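Local coordinates for mitochondrial antiviral signaling protein (MAVS) (Equus caballus, PDB 4O9L) that probably relays antiviral innate immune signals at mitochondria by assembling through its caspase recruitment domain into prion-like filaments, at residues A[43-48]-A[62-67]; A[74-79]-A[89-94]. The protein carries 1 engineered substitution. All blocks are in the same frame, centred on the assembly; numbering follows the deposited sequence.

Contact 1: A[43-48]-A[62-67]; sequences DRLRAT and FTSLRR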
ATOM      1  N   ASP A  43      12.209  -7.826   1.939  1.00  5.81           N
ATOM      2  CA  ASP A  43      12.915  -8.927   1.285  1.00 14.00           C
ATOM      3  C   ASP A  43      11.945  -9.836   0.551  1.00 10.66           C
ATOM      4  O   ASP A  43      12.148 -10.159  -0.613  1.00  5.74           O
ATOM      5  CB  ASP A  43      13.714  -9.746   2.308  1.00 13.70           C
ATOM      6  CG  ASP A  43      14.944  -9.012   2.814  1.00 21.00           C
ATOM      7  OD1 ASP A  43      15.354  -8.023   2.169  1.00 24.79           O
ATOM      8  OD2 ASP A  43      15.507  -9.438   3.847  1.00 24.17           O
ATOM      9  N   ARG A  44      10.889 -10.240   1.248  1.00  9.72           N
ATOM     10  CA  ARG A  44       9.883 -11.134   0.688  1.00  7.81           C
ATOM     11  C   ARG A  44       9.123 -10.512  -0.488  1.00  5.23           C
ATOM     12  O   ARG A  44       8.863 -11.172  -1.499  1.00  5.20           O
ATOM     13  CB  ARG A  44       8.898 -11.562   1.779  1.00  6.89           C
ATOM     14  CG  ARG A  44       7.763 -12.402   1.263  1.00  7.45           C
ATOM     15  CD  ARG A  44       6.852 -12.883   2.384  1.00  7.04           C
ATOM     16  NE  ARG A  44       6.211 -11.782   3.103  1.00  6.10           N
ATOM     17  CZ  ARG A  44       5.112 -11.145   2.698  1.00  8.19           C
ATOM     18  NH1 ARG A  44       4.518 -11.481   1.557  1.00  8.73           N
ATOM     19  NH2 ARG A  44       4.608 -10.159   3.433  1.00  6.27           N
ATOM     20  N   LEU A  45       8.769  -9.238  -0.362  1.00  6.14           N
ATOM     21  CA  LEU A  45       8.030  -8.568  -1.426  1.00  4.43           C
ATOM     22  C   LEU A  45       8.882  -8.317  -2.690  1.00  5.16           C
ATOM     23  O   LEU A  45       8.369  -8.414  -3.803  1.00  4.20           O
ATOM     24  CB  LEU A  45       7.361  -7.285  -0.911  1.00  4.13           C
ATOM     25  CG  LEU A  45       6.183  -7.529   0.043  1.00  4.18           C
ATOM     26  CD1 LEU A  45       5.811  -6.238   0.784  1.00  3.95           C
ATOM     27  CD2 LEU A  45       4.965  -8.070  -0.711  1.00  4.14           C
ATOM     28  N   ARG A  46      10.170  -8.009  -2.532  1.00  4.52           N
ATOM     29  CA  ARG A  46      11.045  -7.905  -3.706  1.00  4.58           C
ATOM     30  C   ARG A  46      11.167  -9.245  -4.436  1.00  4.74           C
ATOM     31  O   ARG A  46      11.144  -9.292  -5.676  1.00  4.65           O
ATOM     32  CB  ARG A  46      12.430  -7.361  -3.342  1.00  6.06           C
ATOM     33  CG  ARG A  46      12.444  -5.861  -3.050  1.00  6.60           C
ATOM     34  CD  ARG A  46      13.870  -5.307  -2.961  1.00  9.86           C
ATOM     35  NE  ARG A  46      14.762  -6.165  -2.186  1.00 15.41           N
ATOM     36  CZ  ARG A  46      14.988  -6.041  -0.879  1.00 22.87           C
ATOM     37  NH1 ARG A  46      15.824  -6.871  -0.269  1.00 21.14           N
ATOM     38  NH2 ARG A  46      14.379  -5.092  -0.184  1.00 23.80           N
ATOM     39  N   ALA A  47      11.269 -10.330  -3.671  1.00  5.07           N
ATOM     40  CA  ALA A  47      11.358 -11.664  -4.256  1.00  5.32           C
ATOM     41  C   ALA A  47      10.017 -12.081  -4.877  1.00  5.15           C
ATOM     42  O   ALA A  47       9.983 -12.747  -5.911  1.00  5.23           O
ATOM     43  CB  ALA A  47      11.814 -12.676  -3.224  1.00  5.83           C
ATOM     44  N   THR A  48       8.913 -11.672  -4.254  1.00  6.26           N
ATOM     45  CA  THR A  48       7.582 -11.910  -4.824  1.00  6.67           C
ATOM     46  C   THR A  48       7.424 -11.183  -6.166  1.00  4.62           C
ATOM     47  O   THR A  48       6.924 -11.752  -7.149  1.00  4.74           O
ATOM     48  CB  THR A  48       6.467 -11.432  -3.871  1.00  5.62           C
ATOM     49  OG1 THR A  48       6.615 -12.082  -2.603  1.00  5.12           O
ATOM     50  CG2 THR A  48       5.095 -11.746  -4.435  1.00  8.52           C
ATOM     51  N   PHE A  62      -0.763  -4.888  -0.557  1.00  3.65           N
ATOM     52  CA  PHE A  62      -1.827  -4.285   0.248  1.00  3.68           C
ATOM     53  C   PHE A  62      -2.194  -5.150   1.447  1.00  3.98           C
ATOM     54  O   PHE A  62      -2.364  -4.638   2.562  1.00  4.12           O
ATOM     55  CB  PHE A  62      -3.050  -3.937  -0.616  1.00  6.73           C
ATOM     56  CG  PHE A  62      -2.818  -2.766  -1.554  1.00  8.30           C
ATOM     57  CD1 PHE A  62      -2.305  -1.560  -1.069  1.00  3.27           C
ATOM     58  CD2 PHE A  62      -3.100  -2.873  -2.913  1.00  9.90           C
ATOM     59  CE1 PHE A  62      -2.089  -0.472  -1.924  1.00  3.17           C
ATOM     60  CE2 PHE A  62      -2.885  -1.792  -3.781  1.00  6.81           C
ATOM     61  CZ  PHE A  62      -2.374  -0.593  -3.284  1.00  5.14           C
ATOM     62  N   THR A  63      -2.291  -6.463   1.248  1.00  4.35           N
ATOM     63  CA  THR A  63      -2.578  -7.337   2.390  1.00  7.30           C
ATOM     64  C   THR A  63      -1.385  -7.386   3.351  1.00  6.03           C
ATOM     65  O   THR A  63      -1.558  -7.540   4.565  1.00  5.81           O
ATOM     66  CB  THR A  63      -3.092  -8.751   1.969  1.00 11.02           C
ATOM     67  OG1 THR A  63      -2.085  -9.440   1.235  1.00 12.47           O
ATOM     68  CG2 THR A  63      -4.312  -8.624   1.087  1.00 14.04           C
ATOM     69  N   SER A  64      -0.176  -7.227   2.820  1.00  4.47           N
ATOM     70  CA  SER A  64       1.002  -7.135   3.682  1.00  4.49           C
ATOM     71  C   SER A  64       0.993  -5.843   4.499  1.00  4.24           C
ATOM     72  O   SER A  64       1.309  -5.848   5.692  1.00  6.78           O
ATOM     73  CB  SER A  64       2.297  -7.233   2.868  1.00  5.86           C
ATOM     74  OG  SER A  64       2.438  -8.534   2.327  1.00  8.82           O
ATOM     75  N   LEU A  65       0.638  -4.737   3.851  1.00  3.85           N
ATOM     76  CA  LEU A  65       0.571  -3.443   4.530  1.00  5.14           C
ATOM     77  C   LEU A  65      -0.435  -3.495   5.678  1.00  3.85           C
ATOM     78  O   LEU A  65      -0.164  -3.043   6.787  1.00  4.20           O
ATOM     79  CB  LEU A  65       0.201  -2.335   3.531  1.00  3.28           C
ATOM     80  CG  LEU A  65       1.324  -1.827   2.611  1.00  3.10           C
ATOM     81  CD1 LEU A  65       0.751  -0.930   1.519  1.00  3.74           C
ATOM     82  CD2 LEU A  65       2.385  -1.068   3.413  1.00  3.09           C
ATOM     83  N   ARG A  66      -1.581  -4.105   5.407  1.00  4.04           N
ATOM     84  CA  ARG A  66      -2.697  -4.152   6.345  1.00  4.31           C
ATOM     85  C   ARG A  66      -2.346  -4.812   7.697  1.00  9.67           C
ATOM     86  O   ARG A  66      -2.968  -4.514   8.725  1.00  5.45           O
ATOM     87  CB  ARG A  66      -3.878  -4.868   5.668  1.00  4.59           C
ATOM     88  CG  ARG A  66      -5.141  -4.945   6.491  1.00 16.07           C
ATOM     89  CD  ARG A  66      -6.112  -5.941   5.895  1.00 22.89           C
ATOM     90  NE  ARG A  66      -7.479  -5.648   6.311  1.00 36.09           N
ATOM     91  CZ  ARG A  66      -8.541  -6.346   5.930  1.00 45.11           C
ATOM     92  NH1 ARG A  66      -9.750  -6.002   6.358  1.00 48.52           N
ATOM     93  NH2 ARG A  66      -8.390  -7.388   5.121  1.00 47.63           N
ATOM     94  N   ARG A  67      -1.340  -5.686   7.696  1.00  4.94           N
ATOM     95  CA  ARG A  67      -0.857  -6.328   8.920  1.00  5.45           C
ATOM     96  C   ARG A  67       0.055  -5.424   9.764  1.00  5.35           C
ATOM     97  O   ARG A  67       0.419  -5.776  10.888  1.00  9.11           O
ATOM     98  CB  ARG A  67      -0.078  -7.607   8.577  1.00 12.46           C
ATOM     99  CG  ARG A  67      -0.904  -8.739   7.976  1.00 19.56           C
ATOM    100  CD  ARG A  67      -0.080 -10.043   7.820  1.00 16.63           C
ATOM    101  NE  ARG A  67       0.484 -10.180   6.478  1.00 22.50           N
ATOM    102  CZ  ARG A  67      -0.175 -10.697   5.444  1.00 23.17           C
ATOM    103  NH1 ARG A  67       0.412 -10.785   4.249  1.00 23.91           N
ATOM    104  NH2 ARG A  67      -1.419 -11.130   5.610  1.00 19.07           N
TER
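Arg44 reaches across to Ser64 with one branch of its guanidinium, and this is the tight part of the contact. Arg44 NH2 donates to Ser64 OG over 2.9 Å in a nearly straight bond (N-H...O angle 168°). The hydroxyl lies at the guanidinium edge, only 8° out of its plane. The same OG is hydrogen-bonded to the Glu60 carbonyl one turn earlier, so it is held both by its own helix and by the arginine. The arginine chain runs extended from CG anti to the backbone N (chi1 176°) and then bends at chi3, turning the head toward the serine. Leu45 CG lies over one face of the Arg44 guanidinium, 4.3 Å from its plane and offset toward the rim, and Leu45 CD2 comes within 4.0 Å of Ser64 OG. Leu45 and Ser64 are both buried, and the leucine also packs on Leu31 and Leu61, so this is the inward side.

Both segments belong to the helical region 39-66, which doubles back on itself, so the bond ties together two arms of a helical hairpin within the caspase recruitment domain, a death-fold helical bundle. Their closest CA atoms, those of Leu45 and Ser64, are 8.8 Å apart, and just 111 Å² is buried in total, evidence of a narrow bridge.

Toward solvent the packing thins out. The exposed Arg67 brings NH1 to 4.3 Å from Arg44 NH2. The two cations gather round Glu60: its OE2 forms a salt bridge with Arg44 NH1 and a long, weak ion pair with Arg67 NH1, which would offset their like charge. One face of the Arg67 guanidinium covers the carbonyl of Thr63, whose O lies 3.6 Å from the plane and over its centre.

Contact 2: A[74-79]-A[89-94]; sequences SLIGAL and DEVARI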
ATOM      1  N   SER A  74       1.754   5.522   6.090  1.00  3.31           N
ATOM      2  CA  SER A  74       2.940   5.082   5.368  1.00  2.90           C
ATOM      3  C   SER A  74       2.662   5.101   3.861  1.00  5.96           C
ATOM      4  O   SER A  74       3.433   5.673   3.087  1.00  2.85           O
ATOM      5  CB  SER A  74       3.346   3.674   5.825  1.00  3.04           C
ATOM      6  OG  SER A  74       4.605   3.307   5.278  1.00  4.67           O
ATOM      7  N   LEU A  75       1.549   4.494   3.447  1.00  3.73           N
ATOM      8  CA  LEU A  75       1.181   4.452   2.028  1.00  2.59           C
ATOM      9  C   LEU A  75       0.971   5.836   1.423  1.00  2.63           C
ATOM     10  O   LEU A  75       1.433   6.111   0.319  1.00  2.73           O
ATOM     11  CB  LEU A  75      -0.078   3.619   1.831  1.00  2.57           C
ATOM     12  CG  LEU A  75      -0.680   3.532   0.426  1.00  2.64           C
ATOM     13  CD1 LEU A  75       0.314   2.898  -0.549  1.00  2.67           C
ATOM     14  CD2 LEU A  75      -1.982   2.708   0.505  1.00  2.74           C
ATOM     15  N   ILE A  76       0.267   6.700   2.145  1.00  3.03           N
ATOM     16  CA  ILE A  76       0.027   8.059   1.674  1.00  2.74           C
ATOM     17  C   ILE A  76       1.356   8.761   1.425  1.00  3.68           C
ATOM     18  O   ILE A  76       1.563   9.337   0.348  1.00  3.10           O
ATOM     19  CB  ILE A  76      -0.834   8.865   2.675  1.00  2.72           C
ATOM     20  CG1 ILE A  76      -2.281   8.365   2.627  1.00  2.69           C
ATOM     21  CG2 ILE A  76      -0.770  10.381   2.378  1.00  2.93           C
ATOM     22  CD1 ILE A  76      -3.103   8.756   3.821  1.00  2.67           C
ATOM     23  N   GLY A  77       2.261   8.703   2.402  1.00  2.95           N
ATOM     24  CA  GLY A  77       3.580   9.308   2.237  1.00  3.23           C
ATOM     25  C   GLY A  77       4.349   8.735   1.053  1.00  3.32           C
ATOM     26  O   GLY A  77       5.001   9.461   0.285  1.00  3.61           O
ATOM     27  N   ALA A  78       4.272   7.419   0.898  1.00  3.98           N
ATOM     28  CA  ALA A  78       5.006   6.732  -0.153  1.00  4.71           C
ATOM     29  C   ALA A  78       4.433   7.052  -1.532  1.00  5.19           C
ATOM     30  O   ALA A  78       5.184   7.185  -2.513  1.00  6.03           O
ATOM     31  CB  ALA A  78       5.009   5.227   0.096  1.00  3.05           C
ATOM     32  N   LEU A  79       3.108   7.163  -1.619  1.00  3.13           N
ATOM     33  CA  LEU A  79       2.480   7.533  -2.887  1.00  3.31           C
ATOM     34  C   LEU A  79       2.951   8.916  -3.347  1.00  3.66           C
ATOM     35  O   LEU A  79       3.271   9.111  -4.521  1.00  3.96           O
ATOM     36  CB  LEU A  79       0.948   7.453  -2.790  1.00  3.22           C
ATOM     37  CG  LEU A  79       0.415   6.014  -2.726  1.00  3.04           C
ATOM     38  CD1 LEU A  79      -1.050   5.955  -2.239  1.00  3.02           C
ATOM     39  CD2 LEU A  79       0.570   5.334  -4.088  1.00  3.20           C
ATOM     40  N   ASP A  89      -4.015  11.615  -2.116  1.00  4.02           N
ATOM     41  CA  ASP A  89      -5.148  12.445  -1.699  1.00  4.22           C
ATOM     42  C   ASP A  89      -6.448  11.640  -1.582  1.00  4.25           C
ATOM     43  O   ASP A  89      -7.251  11.870  -0.674  1.00  4.20           O
ATOM     44  CB  ASP A  89      -5.368  13.634  -2.650  1.00 10.29           C
ATOM     45  CG  ASP A  89      -4.246  14.670  -2.581  1.00 16.20           C
ATOM     46  OD1 ASP A  89      -3.523  14.721  -1.559  1.00 13.53           O
ATOM     47  OD2 ASP A  89      -4.089  15.437  -3.559  1.00 19.24           O
ATOM     48  N   GLU A  90      -6.664  10.701  -2.495  1.00  4.38           N
ATOM     49  CA  GLU A  90      -7.912   9.940  -2.469  1.00  8.14           C
ATOM     50  C   GLU A  90      -7.952   8.999  -1.264  1.00  9.63           C
ATOM     51  O   GLU A  90      -9.005   8.822  -0.631  1.00  6.74           O
ATOM     52  CB  GLU A  90      -8.130   9.183  -3.785  1.00  4.92           C
ATOM     53  CG  GLU A  90      -8.495  10.100  -4.962  1.00 14.79           C
ATOM     54  CD  GLU A  90      -9.684  11.010  -4.650  1.00 22.62           C
ATOM     55  OE1 GLU A  90     -10.832  10.510  -4.577  1.00 20.60           O
ATOM     56  OE2 GLU A  90      -9.470  12.230  -4.469  1.00 31.39           O
ATOM     57  N   VAL A  91      -6.800   8.412  -0.947  1.00  3.77           N
ATOM     58  CA  VAL A  91      -6.676   7.505   0.197  1.00  4.59           C
ATOM     59  C   VAL A  91      -6.900   8.274   1.495  1.00  5.48           C
ATOM     60  O   VAL A  91      -7.626   7.811   2.367  1.00  4.60           O
ATOM     61  CB  VAL A  91      -5.285   6.799   0.226  1.00  3.18           C
ATOM     62  CG1 VAL A  91      -5.053   6.070   1.564  1.00  2.96           C
ATOM     63  CG2 VAL A  91      -5.165   5.811  -0.914  1.00  3.30           C
ATOM     64  N   ALA A  92      -6.279   9.448   1.623  1.00  3.28           N
ATOM     65  CA  ALA A  92      -6.482  10.271   2.813  1.00  3.20           C
ATOM     66  C   ALA A  92      -7.948  10.683   2.969  1.00  6.14           C
ATOM     67  O   ALA A  92      -8.472  10.740   4.084  1.00  3.42           O
ATOM     68  CB  ALA A  92      -5.600  11.501   2.776  1.00  3.22           C
ATOM     69  N   ARG A  93      -8.597  11.008   1.854  1.00  3.83           N
ATOM     70  CA  ARG A  93     -10.000  11.413   1.896  1.00  5.53           C
ATOM     71  C   ARG A  93     -10.887  10.277   2.436  1.00  4.27           C
ATOM     72  O   ARG A  93     -11.762  10.513   3.278  1.00  4.40           O
ATOM     73  CB  ARG A  93     -10.454  11.886   0.514  1.00 10.57           C
ATOM     74  CG  ARG A  93     -11.854  12.466   0.455  1.00 26.79           C
ATOM     75  CD  ARG A  93     -12.328  12.488  -0.991  1.00 37.00           C
ATOM     76  NE  ARG A  93     -11.835  11.308  -1.700  1.00 46.00           N
ATOM     77  CZ  ARG A  93     -12.521  10.179  -1.866  1.00 46.88           C
ATOM     78  NH1 ARG A  93     -11.966   9.161  -2.514  1.00 42.68           N
ATOM     79  NH2 ARG A  93     -13.761  10.070  -1.395  1.00 47.16           N
ATOM     80  N   ILE A  94     -10.649   9.047   1.983  1.00  4.24           N
ATOM     81  CA  ILE A  94     -11.417   7.899   2.492  1.00  4.39           C
ATOM     82  C   ILE A  94     -11.144   7.662   3.983  1.00  4.52           C
ATOM     83  O   ILE A  94     -12.070   7.467   4.770  1.00  4.32           O
ATOM     84  CB  ILE A  94     -11.125   6.603   1.696  1.00  6.24           C
ATOM     85  CG1 ILE A  94     -11.637   6.737   0.258  1.00  7.83           C
ATOM     86  CG2 ILE A  94     -11.768   5.401   2.364  1.00  8.76           C
ATOM     87  CD1 ILE A  94     -13.145   6.968   0.157  1.00 11.37           C
TER
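Ile76 and Val91 form the middle of a purely apolar contact between two neighbouring helices. Their CA atoms, 6.9 Å apart, are the nearest across the segments, and the axes of the two short helical segments approach to 9.5 Å, their N-to-C directions 158° apart, close to antiparallel. Ile76 can be followed outward. Its CB stands back, 5.2 Å from Val91 CG1. Ile76 CG1 is placed anti to the carbonyl carbon (chi1 -73°) and extends toward the partner helix, meeting Val91 CG1 at 3.8 Å. At the tip, Ile76 CD1 still touches Val91 CG1, at 4.0 Å, and settles against Ala92, 3.8 Å from its CA and 3.9 Å from its CB, where the small residue lets the methyl group come up to the backbone. The isoleucine and valine side chains cross at a slant. One turn further along, Leu79 CD1 touches the other valine branch, Val91 CG2, more loosely at 4.3 Å.

The pair joins helix 71-81 to the last helix, 85-96, within the caspase recruitment domain bundle. Val91 continues inward to Thr11 of helix 6-17 and to Phe22, while Leu79 rests on Ile30 of helix 27-30 and on Leu87 and Ala88.

Overall arrangement
Contact 1 and contact 2 lie on opposite sides of the chain's centre, each about 9 Å from it, with about 18 Å between their own centres. They follow in series along the sequence: the 43-48/62-67 pair closes before the 74-79/89-94 pair opens, and helices 39-66 and 71-81 are consecutive. The two nevertheless touch through the core, where Phe62 CE1 packs against Leu75 CD2 at 4.0 Å. Their chemistry differs: a polar bridge flanked by charge at one end of the compact domain, an apolar helix pair at the other. With no ligand or active site involved, both contacts describe the fold of a single subunit, the presumed building block of filaments.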